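Local coordinates for protein sensory transduction histidine kinase, putative (Borrelia burgdorferi, PDB 5BWJ) that probably serves as a membrane-bound hybrid histidine kinase of a two-component phosphorelay, this piece being its periplasmic small-molecule sensor domain with a Venus flytrap fold, at residues 10-15 with 30-35; 38-41 with 46-49; 123-128 with 183-188; 189-194 with 202-207. All coordinates share one frame; numbering follows the deposited sequence.

All four contacts are apolar and reach the same mixed sheet. Interactions 1 and 2 share helix 32-42, which lies on the parallel strands 6-13 and 45-52. Interactions 3 and 4 share strand 184-192, meeting helix 121-128 and the loop after helix 197-200. Interactions 1, 2 and 4 are buried and touch one another, with Trp-39 packing on Phe-10 and Leu-204; interaction 3 is partly buried, its centre about 29 Å from that of interaction 2. Interactions 1 to 3 each set aliphatic methyls against an aromatic ring, whereas the segments of interaction 4 meet through aliphatic side chains alone. The helix of interaction 3 carries a salt bridge, apart from the contact, from buried Glu-123 to exposed Arg-127.

Interaction 1 (10-15 with 30-35); sequences FKLVDQ and GLIFSI
Leu-12 of strand 6-13 carries the whole contact with the first turn of helix 32-42, using one methyl. Among the aliphatic contacts, its CD1 lies 3.9 Å from CG2 of Ile-32; the two side chains run past each other in opposite directions, and the end methyl of the leucine comes beside the CG2 branch. The aromatic contact uses the same methyl, which is also 3.9 Å from CE1 of Phe-33 and approaches that ring obliquely. Phe-33 leaves the helix away from the strand, yet its first torsion (chi1 -45°) sets CG beside its backbone N and brings the ring back to the leucine. Within the helix, CG2 of Ile-32 also sits 3.8 Å above the ring plane, over its centre. One branch of this beta-branched residue thus serves both neighbours. A leucine, with its methyls at the end of a flexible arm, can reach the helix from the strand; Val-49, His-51 and Leu-67 also touch it. Glu-29, a magnesium ligand in a structure of this protein but without the metal here, precedes the helix. The arrangement is a helix packed on the parallel strands of a mixed sheet, consistent with a lobe of a Venus flytrap sensor domain.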
loop_
_atom_site.group_PDB
_atom_site.type_symbol
_atom_site.label_atom_id
_atom_site.label_comp_id
_atom_site.label_asym_id
_atom_site.label_seq_id
_atom_site.Cartn_x
_atom_site.Cartn_y
_atom_site.Cartn_z
ATOM N N PHE B 10 21.754 -0.575 7.414
ATOM C CA PHE B 10 20.298 -0.544 7.478
ATOM C C PHE B 10 19.761 -1.923 7.839
ATOM O O PHE B 10 20.075 -2.914 7.177
ATOM C CB PHE B 10 19.708 -0.077 6.145
ATOM C CG PHE B 10 19.849 1.400 5.901
ATOM C CD1 PHE B 10 18.804 2.265 6.181
ATOM C CD2 PHE B 10 21.026 1.924 5.395
ATOM C CE1 PHE B 10 18.929 3.627 5.958
ATOM C CE2 PHE B 10 21.159 3.282 5.171
ATOM C CZ PHE B 10 20.105 4.136 5.452
ATOM N N LYS B 11 18.966 -1.985 8.903
ATOM C CA LYS B 11 18.331 -3.234 9.312
ATOM C C LYS B 11 16.861 -3.248 8.911
ATOM O O LYS B 11 16.057 -2.467 9.426
ATOM C CB LYS B 11 18.467 -3.444 10.821
ATOM C CG LYS B 11 19.829 -3.971 11.244
ATOM C CD LYS B 11 19.817 -4.430 12.691
ATOM C CE LYS B 11 21.163 -4.983 13.117
ATOM N NZ LYS B 11 21.566 -6.179 12.327
ATOM N N LEU B 12 16.522 -4.138 7.984
ATOM C CA LEU B 12 15.147 -4.286 7.521
ATOM C C LEU B 12 14.423 -5.318 8.379
ATOM O O LEU B 12 14.725 -6.511 8.325
ATOM C CB LEU B 12 15.118 -4.693 6.044
ATOM C CG LEU B 12 15.927 -3.788 5.106
ATOM C CD1 LEU B 12 15.809 -4.251 3.662
ATOM C CD2 LEU B 12 15.498 -2.339 5.229
ATOM N N VAL B 13 13.471 -4.846 9.176
ATOM C CA VAL B 13 12.793 -5.697 10.146
ATOM C C VAL B 13 11.551 -6.352 9.547
ATOM O O VAL B 13 10.716 -5.679 8.939
ATOM C CB VAL B 13 12.385 -4.900 11.403
ATOM C CG1 VAL B 13 11.797 -5.827 12.462
ATOM C CG2 VAL B 13 13.583 -4.150 11.966
ATOM N N ASP B 14 11.443 -7.666 9.727
ATOM C CA ASP B 14 10.264 -8.422 9.314
ATOM C C ASP B 14 10.028 -8.259 7.806
ATOM O O ASP B 14 10.951 -8.456 7.012
ATOM C CB ASP B 14 9.048 -7.972 10.136
ATOM C CG ASP B 14 7.875 -8.936 10.038
ATOM O OD1 ASP B 14 8.080 -10.102 9.642
ATOM O OD2 ASP B 14 6.742 -8.522 10.362
ATOM N N GLN B 15 8.806 -7.906 7.412
ATOM C CA GLN B 15 8.483 -7.675 6.008
ATOM C C GLN B 15 7.582 -6.454 5.884
ATOM O O GLN B 15 6.833 -6.125 6.805
ATOM C CB GLN B 15 7.806 -8.903 5.396
ATOM C CG GLN B 15 8.636 -10.176 5.489
ATOM C CD GLN B 15 7.995 -11.337 4.757
ATOM O OE1 GLN B 15 7.766 -11.274 3.547
ATOM N NE2 GLN B 15 7.692 -12.403 5.489
ATOM N N GLY B 30 11.887 -6.331 -3.470
ATOM C CA GLY B 30 11.404 -5.036 -3.030
ATOM C C GLY B 30 12.085 -3.868 -3.712
ATOM O O GLY B 30 13.052 -4.041 -4.454
ATOM N N LEU B 31 11.575 -2.670 -3.442
ATOM C CA LEU B 31 12.070 -1.451 -4.071
ATOM C C LEU B 31 12.920 -0.606 -3.121
ATOM O O LEU B 31 13.473 0.416 -3.529
ATOM C CB LEU B 31 10.893 -0.621 -4.596
ATOM C CG LEU B 31 9.793 -0.258 -3.594
ATOM C CD1 LEU B 31 10.107 1.039 -2.874
ATOM C CD2 LEU B 31 8.447 -0.167 -4.290
ATOM N N ILE B 32 13.022 -1.025 -1.861
ATOM C CA ILE B 32 13.758 -0.251 -0.863
ATOM C C ILE B 32 15.240 -0.168 -1.215
ATOM O O ILE B 32 15.904 0.825 -0.918
ATOM C CB ILE B 32 13.612 -0.854 0.560
ATOM C CG1 ILE B 32 14.166 0.101 1.623
ATOM C CG2 ILE B 32 14.328 -2.201 0.664
ATOM C CD1 ILE B 32 13.381 1.386 1.787
ATOM N N PHE B 33 15.748 -1.219 -1.851
ATOM C CA PHE B 33 17.163 -1.298 -2.192
ATOM C C PHE B 33 17.521 -0.218 -3.206
ATOM O O PHE B 33 18.591 0.387 -3.134
ATOM C CB PHE B 33 17.499 -2.690 -2.733
ATOM C CG PHE B 33 16.908 -3.807 -1.920
ATOM C CD1 PHE B 33 17.486 -4.190 -0.720
ATOM C CD2 PHE B 33 15.764 -4.463 -2.348
ATOM C CE1 PHE B 33 16.938 -5.211 0.035
ATOM C CE2 PHE B 33 15.213 -5.486 -1.597
ATOM C CZ PHE B 33 15.802 -5.860 -0.403
ATOM N N SER B 34 16.611 0.024 -4.144
ATOM C CA SER B 34 16.770 1.096 -5.121
ATOM C C SER B 34 16.772 2.463 -4.441
ATOM O O SER B 34 17.571 3.334 -4.781
ATOM C CB SER B 34 15.653 1.032 -6.164
ATOM O OG SER B 34 15.714 2.140 -7.046
ATOM N N ILE B 35 15.870 2.644 -3.480
ATOM C CA ILE B 35 15.770 3.899 -2.745
ATOM C C ILE B 35 17.030 4.169 -1.927
ATOM O O ILE B 35 17.529 5.292 -1.898
ATOM C CB ILE B 35 14.554 3.904 -1.794
ATOM C CG1 ILE B 35 13.259 3.694 -2.581
ATOM C CG2 ILE B 35 14.481 5.221 -1.017
ATOM C CD1 ILE B 35 12.048 3.447 -1.706
#

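Interaction 2 (38-41 with 46-49); sequences KWAK and DIMV
The helical segment 38-41 comes nearest to strand 46-49 at Ala-40 and Asp-46, whose CA atoms are 6.0 Å apart, a short spacing that matches the four-residue connection between the segments. Ile-47 points at the helix and makes the contact with a single branch, CG2. This methyl rests 3.8 Å from CB of Ala-40. Alanine suits the place: with nothing beyond CB, it lets the helix backbone come close to the strand. The same isoleucine methyl meets Trp-39 at 4.1 Å from CZ3, arriving at the edge of the indole and near its plane. The tryptophan side chain starts out neither to nor from the strand; with CG anti to the backbone N (chi1 175°), the six-membered ring swings round to the isoleucine. Ile-47 in turn holds CG1 between its backbone N and carbonyl carbon (chi1 54°), and CG2 is the branch left to face the helix. A large, flat tryptophan bridges several elements here. Its NE1 donates a hydrogen bond to the carbonyl O of Asn-203, and its ring meets Phe-10 of strand 6-13 edge-to-face and packs on Leu-202, Leu-204 and Leu-206. The Trp-39 ring thus fills the space between the loop that follows helix 197-200 and the parallel strands 6-13 and 45-52, with helix 32-42 alongside.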
loop_
_atom_site.group_PDB
_atom_site.type_symbol
_atom_site.label_atom_id
_atom_site.label_comp_id
_atom_site.label_asym_id
_atom_site.label_seq_id
_atom_site.Cartn_x
_atom_site.Cartn_y
_atom_site.Cartn_z
ATOM N N LYS B 38 19.958 5.335 -3.904
ATOM C CA LYS B 38 19.795 6.740 -4.262
ATOM C C LYS B 38 20.168 7.639 -3.089
ATOM O O LYS B 38 20.921 8.601 -3.249
ATOM C CB LYS B 38 18.359 7.026 -4.705
ATOM C CG LYS B 38 18.032 6.548 -6.108
ATOM C CD LYS B 38 16.711 7.127 -6.583
ATOM C CE LYS B 38 16.508 6.905 -8.068
ATOM N NZ LYS B 38 15.369 7.709 -8.586
ATOM N N TRP B 39 19.635 7.320 -1.913
ATOM C CA TRP B 39 19.944 8.069 -0.700
ATOM C C TRP B 39 21.444 8.067 -0.432
ATOM O O TRP B 39 22.007 9.064 0.019
ATOM C CB TRP B 39 19.197 7.479 0.498
ATOM C CG TRP B 39 19.559 8.117 1.810
ATOM C CD1 TRP B 39 18.922 9.160 2.419
ATOM C CD2 TRP B 39 20.641 7.747 2.676
ATOM N NE1 TRP B 39 19.540 9.463 3.608
ATOM C CE2 TRP B 39 20.599 8.611 3.790
ATOM C CE3 TRP B 39 21.640 6.771 2.617
ATOM C CZ2 TRP B 39 21.518 8.528 4.833
ATOM C CZ3 TRP B 39 22.550 6.690 3.655
ATOM C CH2 TRP B 39 22.483 7.564 4.747
ATOM N N ALA B 40 22.084 6.939 -0.721
ATOM C CA ALA B 40 23.506 6.769 -0.454
ATOM C C ALA B 40 24.335 7.716 -1.309
ATOM O O ALA B 40 25.310 8.303 -0.837
ATOM C CB ALA B 40 23.919 5.327 -0.708
ATOM N N LYS B 41 23.937 7.861 -2.570
ATOM C CA LYS B 41 24.658 8.705 -3.514
ATOM C C LYS B 41 24.662 10.167 -3.075
ATOM O O LYS B 41 25.700 10.826 -3.113
ATOM C CB LYS B 41 24.044 8.581 -4.910
ATOM N N ASP B 46 28.357 4.688 1.626
ATOM C CA ASP B 46 28.060 3.317 1.244
ATOM C C ASP B 46 27.039 2.762 2.222
ATOM O O ASP B 46 26.899 3.274 3.331
ATOM C CB ASP B 46 29.330 2.467 1.237
ATOM C CG ASP B 46 30.334 2.935 0.205
ATOM O OD1 ASP B 46 29.927 3.165 -0.954
ATOM O OD2 ASP B 46 31.525 3.081 0.552
ATOM N N ILE B 47 26.323 1.720 1.812
ATOM C CA ILE B 47 25.287 1.144 2.657
ATOM C C ILE B 47 25.403 -0.370 2.763
ATOM O O ILE B 47 25.880 -1.045 1.847
ATOM C CB ILE B 47 23.879 1.506 2.140
ATOM C CG1 ILE B 47 23.725 1.104 0.672
ATOM C CG2 ILE B 47 23.623 3.000 2.318
ATOM C CD1 ILE B 47 22.307 1.209 0.160
ATOM N N MET B 48 24.973 -0.879 3.913
ATOM C CA MET B 48 24.867 -2.307 4.166
ATOM C C MET B 48 23.437 -2.623 4.577
ATOM O O MET B 48 22.907 -2.015 5.505
ATOM C CB MET B 48 25.851 -2.739 5.258
ATOM C CG MET B 48 25.576 -4.115 5.854
ATOM S SD MET B 48 25.564 -5.431 4.622
ATOM C CE MET B 48 25.037 -6.816 5.625
ATOM N N VAL B 49 22.818 -3.571 3.881
ATOM C CA VAL B 49 21.457 -3.986 4.193
ATOM C C VAL B 49 21.471 -5.362 4.841
ATOM O O VAL B 49 22.118 -6.285 4.343
ATOM C CB VAL B 49 20.569 -4.019 2.936
ATOM C CG1 VAL B 49 19.139 -4.386 3.303
ATOM C CG2 VAL B 49 20.600 -2.670 2.232
#

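Interaction 3 (123-128 with 183-188); sequences EDILRL and YSIKNR
Ile-125 of helix 121-128 meets Tyr-183, just before strand 184-192, and Ile-185 within it, a helix-on-sheet contact within the Venus flytrap fold of this sensor domain. Its CG2 lies 3.7 Å from CE2 of Tyr-183 and approaches the phenol ring obliquely, while the two side chains slide past each other in opposite directions. CD1 of Ile-125 meets CD1 of Ile-185 tip to tip at 4.1 Å and touches the tyrosine ring as well. With CG1 beside the backbone N (chi1 -66°) and CG2 anti to it, both arms of the isoleucine fork reach the tyrosine. Tyrosine suits the margin of a partly buried contact, giving its ring to packing although it carries a hydroxyl. Tyr-156 of strand 154-156 touches both Ile-125 and Tyr-183 and backs the cluster. Farther out, the backbone of Tyr-183 is bonded to Ser-90 of strand 79-94, and Asp-124 OD2 accepts from the backbone N of Val-73. Along the helix, Glu-123 and Arg-127 are one turn apart and pair side-on: NH2 of Arg-127 reaches OE2 of Glu-123 at 2.7 Å, using the oxygen's anti lone pair, and NE of the same arginine reaches that OE2 at 3.1 Å.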
loop_
_atom_site.group_PDB
_atom_site.type_symbol
_atom_site.label_atom_id
_atom_site.label_comp_id
_atom_site.label_asym_id
_atom_site.label_seq_id
_atom_site.Cartn_x
_atom_site.Cartn_y
_atom_site.Cartn_z
ATOM N N GLU B 123 -0.126 -3.799 18.561
ATOM C CA GLU B 123 -0.278 -4.382 19.888
ATOM C C GLU B 123 -0.909 -3.366 20.831
ATOM O O GLU B 123 -1.829 -3.693 21.578
ATOM C CB GLU B 123 1.067 -4.850 20.449
ATOM C CG GLU B 123 0.949 -5.518 21.818
ATOM C CD GLU B 123 2.293 -5.842 22.442
ATOM O OE1 GLU B 123 3.333 -5.531 21.824
ATOM O OE2 GLU B 123 2.308 -6.409 23.555
ATOM N N ASP B 124 -0.411 -2.134 20.790
ATOM C CA ASP B 124 -0.922 -1.073 21.653
ATOM C C ASP B 124 -2.411 -0.835 21.428
ATOM O O ASP B 124 -3.161 -0.636 22.382
ATOM C CB ASP B 124 -0.148 0.228 21.421
ATOM C CG ASP B 124 1.258 0.181 21.985
ATOM O OD1 ASP B 124 1.528 -0.679 22.850
ATOM O OD2 ASP B 124 2.093 1.010 21.568
ATOM N N ILE B 125 -2.835 -0.865 20.167
ATOM C CA ILE B 125 -4.235 -0.630 19.826
ATOM C C ILE B 125 -5.135 -1.652 20.517
ATOM O O ILE B 125 -6.163 -1.295 21.090
ATOM C CB ILE B 125 -4.460 -0.681 18.297
ATOM C CG1 ILE B 125 -3.733 0.484 17.622
ATOM C CG2 ILE B 125 -5.948 -0.607 17.952
ATOM C CD1 ILE B 125 -3.623 0.357 16.117
ATOM N N LEU B 126 -4.740 -2.920 20.473
ATOM C CA LEU B 126 -5.539 -3.984 21.074
ATOM C C LEU B 126 -5.572 -3.875 22.599
ATOM O O LEU B 126 -6.550 -4.273 23.231
ATOM C CB LEU B 126 -4.998 -5.356 20.661
ATOM C CG LEU B 126 -4.985 -5.662 19.162
ATOM C CD1 LEU B 126 -4.442 -7.062 18.909
ATOM C CD2 LEU B 126 -6.370 -5.511 18.548
ATOM N N ARG B 127 -4.508 -3.337 23.187
ATOM C CA ARG B 127 -4.450 -3.173 24.637
ATOM C C ARG B 127 -5.268 -1.965 25.085
ATOM O O ARG B 127 -5.822 -1.955 26.183
ATOM C CB ARG B 127 -3.001 -3.036 25.108
ATOM C CG ARG B 127 -2.167 -4.286 24.874
ATOM C CD ARG B 127 -0.868 -4.265 25.659
ATOM N NE ARG B 127 0.003 -5.378 25.287
ATOM C CZ ARG B 127 -0.196 -6.642 25.649
ATOM N NH1 ARG B 127 -1.243 -6.968 26.396
ATOM N NH2 ARG B 127 0.650 -7.584 25.259
ATOM N N LEU B 128 -5.344 -0.951 24.229
ATOM C CA LEU B 128 -6.164 0.224 24.507
ATOM C C LEU B 128 -7.644 -0.108 24.354
ATOM O O LEU B 128 -8.487 0.425 25.075
ATOM C CB LEU B 128 -5.779 1.379 23.582
ATOM C CG LEU B 128 -4.758 2.376 24.137
ATOM C CD1 LEU B 128 -3.550 1.674 24.750
ATOM C CD2 LEU B 128 -4.316 3.334 23.041
ATOM N N TYR B 183 -7.347 1.991 11.438
ATOM C CA TYR B 183 -6.517 3.138 11.788
ATOM C C TYR B 183 -5.518 3.413 10.672
ATOM O O TYR B 183 -5.023 2.482 10.034
ATOM C CB TYR B 183 -5.762 2.890 13.097
ATOM C CG TYR B 183 -6.635 2.777 14.325
ATOM C CD1 TYR B 183 -6.836 3.868 15.160
ATOM C CD2 TYR B 183 -7.247 1.576 14.660
ATOM C CE1 TYR B 183 -7.627 3.769 16.288
ATOM C CE2 TYR B 183 -8.040 1.467 15.786
ATOM C CZ TYR B 183 -8.226 2.566 16.596
ATOM O OH TYR B 183 -9.016 2.463 17.720
ATOM N N SER B 184 -5.224 4.687 10.437
ATOM C CA SER B 184 -4.142 5.056 9.535
ATOM C C SER B 184 -2.821 4.960 10.290
ATOM O O SER B 184 -2.599 5.688 11.258
ATOM C CB SER B 184 -4.341 6.464 8.978
ATOM O OG SER B 184 -3.338 6.771 8.026
ATOM N N ILE B 185 -1.956 4.056 9.842
ATOM C CA ILE B 185 -0.692 3.785 10.516
ATOM C C ILE B 185 0.475 4.373 9.735
ATOM O O ILE B 185 0.584 4.180 8.527
ATOM C CB ILE B 185 -0.462 2.268 10.694
ATOM C CG1 ILE B 185 -1.647 1.627 11.424
ATOM C CG2 ILE B 185 0.846 2.001 11.436
ATOM C CD1 ILE B 185 -1.885 2.160 12.823
ATOM N N LYS B 186 1.349 5.083 10.441
ATOM C CA LYS B 186 2.542 5.658 9.834
ATOM C C LYS B 186 3.735 4.726 10.020
ATOM O O LYS B 186 4.020 4.279 11.133
ATOM C CB LYS B 186 2.842 7.030 10.439
ATOM C CG LYS B 186 1.631 7.946 10.517
ATOM C CD LYS B 186 1.994 9.311 11.080
ATOM C CE LYS B 186 0.757 10.077 11.526
ATOM N NZ LYS B 186 -0.263 10.180 10.449
ATOM N N ASN B 187 4.416 4.425 8.919
ATOM C CA ASN B 187 5.647 3.645 8.961
ATOM C C ASN B 187 6.845 4.580 8.859
ATOM O O ASN B 187 7.033 5.250 7.843
ATOM C CB ASN B 187 5.666 2.609 7.837
ATOM C CG ASN B 187 4.492 1.648 7.916
ATOM O OD1 ASN B 187 4.472 0.743 8.752
ATOM N ND2 ASN B 187 3.507 1.844 7.048
ATOM N N ARG B 188 7.647 4.624 9.918
ATOM C CA ARG B 188 8.731 5.595 10.025
ATOM C C ARG B 188 10.110 4.943 10.069
ATOM O O ARG B 188 10.245 3.753 10.356
ATOM C CB ARG B 188 8.545 6.456 11.278
ATOM C CG ARG B 188 7.266 7.281 11.304
ATOM C CD ARG B 188 7.159 8.062 12.606
ATOM N NE ARG B 188 5.950 8.882 12.673
ATOM C CZ ARG B 188 5.855 10.129 12.217
ATOM N NH1 ARG B 188 6.896 10.722 11.646
ATOM N NH2 ARG B 188 4.709 10.786 12.329
#

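Interaction 4 (189-194 with 202-207); sequences VAISRN and LNLDLF. With NO3 (nitrate ion), chain I.
Leu-204 lays its CD1 methyl against two residues of strand 189-192, 3.6 Å from CG2 of Ile-191 and 3.8 Å from CG1 of Val-189. The leucine crosses the valine at about a right angle, and its first torsion (chi1 -60°), which puts CG beside the backbone N, carries CD1 to the strand. Val-189 uses both of its methyls: while CG1 meets Leu-204, CG2 lies 4.0 Å from CD1 of Leu-206, again with the side chains roughly perpendicular. Valine and isoleucine are apt here, being compact beta-branched residues that fit a strand and whose alternate positions, two residues apart, face the same way. The leucines of the irregular segment 202-207 supply longer arms to reach them. Between Leu-204 and Leu-206, Asp-205 forms the centre of an inverse gamma turn, and its side chain leaves the backbone away from the strand. A nitrate ion, probably from the crystallisation liquor, sits by this backbone: the N of Leu-204 donates to its O2 at 3.2 Å, with a fairly straight N-H...O angle of 160°. At the far end of the strand, OG of Ser-192 accepts from the backbone N of Asn-194 in an ST turn and also bonds to Asp-62. The contact fills a layer between strand 184-192, flanked by strands 65-69 and 79-94, and helix 32-42, where Trp-39 packs on both Leu-204 and Leu-206.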
loop_
_atom_site.group_PDB
_atom_site.type_symbol
_atom_site.label_atom_id
_atom_site.label_comp_id
_atom_site.label_asym_id
_atom_site.label_seq_id
_atom_site.Cartn_x
_atom_site.Cartn_y
_atom_site.Cartn_z
ATOM N N VAL B 189 11.129 5.744 9.775
ATOM C CA VAL B 189 12.515 5.344 9.970
ATOM C C VAL B 189 12.878 5.580 11.430
ATOM O O VAL B 189 12.474 6.586 12.015
ATOM C CB VAL B 189 13.474 6.135 9.057
ATOM C CG1 VAL B 189 14.908 5.658 9.239
ATOM C CG2 VAL B 189 13.052 6.007 7.599
ATOM N N ALA B 190 13.634 4.656 12.015
ATOM C CA ALA B 190 13.998 4.744 13.425
ATOM C C ALA B 190 15.491 4.521 13.636
ATOM O O ALA B 190 16.105 3.679 12.982
ATOM C CB ALA B 190 13.198 3.734 14.236
ATOM N N ILE B 191 16.063 5.298 14.552
ATOM C CA ILE B 191 17.441 5.108 14.986
ATOM C C ILE B 191 17.479 4.987 16.504
ATOM O O ILE B 191 16.599 5.501 17.200
ATOM C CB ILE B 191 18.357 6.267 14.534
ATOM C CG1 ILE B 191 17.797 7.614 15.004
ATOM C CG2 ILE B 191 18.517 6.250 13.019
ATOM C CD1 ILE B 191 18.762 8.770 14.839
ATOM N N SER B 192 18.496 4.298 17.009
ATOM C CA SER B 192 18.651 4.091 18.443
ATOM C C SER B 192 18.797 5.415 19.188
ATOM O O SER B 192 19.250 6.409 18.620
ATOM C CB SER B 192 19.865 3.201 18.720
ATOM O OG SER B 192 20.080 3.045 20.111
ATOM N N ARG B 193 18.404 5.422 20.457
ATOM C CA ARG B 193 18.570 6.599 21.304
ATOM C C ARG B 193 20.049 6.852 21.575
ATOM O O ARG B 193 20.487 7.999 21.667
ATOM C CB ARG B 193 17.815 6.426 22.624
ATOM C CG ARG B 193 16.301 6.444 22.490
ATOM C CD ARG B 193 15.784 7.832 22.150
ATOM N NE ARG B 193 14.324 7.876 22.098
ATOM C CZ ARG B 193 13.535 8.066 23.152
ATOM N NH1 ARG B 193 12.219 8.088 22.994
ATOM N NH2 ARG B 193 14.052 8.232 24.362
ATOM N N ASN B 194 20.810 5.769 21.700
ATOM C CA ASN B 194 22.247 5.850 21.936
ATOM C C ASN B 194 23.030 5.721 20.637
ATOM O O ASN B 194 24.142 5.193 20.622
ATOM C CB ASN B 194 22.688 4.766 22.920
ATOM N N LEU B 202 22.350 12.407 10.202
ATOM C CA LEU B 202 21.862 12.005 8.889
ATOM C C LEU B 202 20.446 12.499 8.637
ATOM O O LEU B 202 19.606 12.498 9.537
ATOM C CB LEU B 202 21.895 10.484 8.740
ATOM C CG LEU B 202 23.259 9.800 8.656
ATOM C CD1 LEU B 202 23.067 8.295 8.592
ATOM C CD2 LEU B 202 24.046 10.294 7.453
ATOM N N ASN B 203 20.195 12.927 7.403
ATOM C CA ASN B 203 18.843 13.200 6.940
ATOM C C ASN B 203 18.262 11.922 6.348
ATOM O O ASN B 203 18.613 11.532 5.235
ATOM C CB ASN B 203 18.837 14.330 5.909
ATOM C CG ASN B 203 17.438 14.690 5.443
ATOM O OD1 ASN B 203 16.446 14.307 6.063
ATOM N ND2 ASN B 203 17.353 15.437 4.347
ATOM N N LEU B 204 17.388 11.266 7.105
ATOM C CA LEU B 204 16.850 9.967 6.715
ATOM C C LEU B 204 15.468 10.081 6.076
ATOM O O LEU B 204 14.578 9.278 6.356
ATOM C CB LEU B 204 16.787 9.039 7.933
ATOM C CG LEU B 204 18.129 8.754 8.614
ATOM C CD1 LEU B 204 17.927 7.888 9.846
ATOM C CD2 LEU B 204 19.100 8.087 7.651
ATOM N N ASP B 205 15.298 11.076 5.213
ATOM C CA ASP B 205 14.048 11.243 4.481
ATOM C C ASP B 205 14.092 10.386 3.217
ATOM O O ASP B 205 14.287 10.891 2.112
ATOM C CB ASP B 205 13.809 12.718 4.136
ATOM C CG ASP B 205 12.377 12.998 3.707
ATOM O OD1 ASP B 205 11.647 12.036 3.380
ATOM O OD2 ASP B 205 11.979 14.181 3.697
ATOM N N LEU B 206 13.917 9.080 3.394
ATOM C CA LEU B 206 13.992 8.141 2.281
ATOM C C LEU B 206 12.813 8.315 1.332
ATOM O O LEU B 206 12.933 8.074 0.132
ATOM C CB LEU B 206 14.038 6.701 2.802
ATOM C CG LEU B 206 15.183 6.372 3.760
ATOM C CD1 LEU B 206 15.054 4.943 4.273
ATOM C CD2 LEU B 206 16.535 6.577 3.090
ATOM N N PHE B 207 11.678 8.741 1.872
ATOM C CA PHE B 207 10.464 8.901 1.079
ATOM C C PHE B 207 10.629 9.952 -0.016
ATOM O O PHE B 207 10.013 9.854 -1.075
ATOM C CB PHE B 207 9.286 9.274 1.981
ATOM C CG PHE B 207 8.010 9.534 1.230
ATOM C CD1 PHE B 207 7.206 8.484 0.821
ATOM C CD2 PHE B 207 7.616 10.829 0.935
ATOM C CE1 PHE B 207 6.032 8.720 0.130
ATOM C CE2 PHE B 207 6.443 11.072 0.244
ATOM C CZ PHE B 207 5.650 10.016 -0.159
HETATM N N NO3 I . 14.891 12.729 8.948
HETATM O O1 NO3 I . 14.682 12.640 7.704
HETATM O O2 NO3 I . 16.046 13.017 9.377
HETATM O O3 NO3 I . 13.945 12.530 9.763
#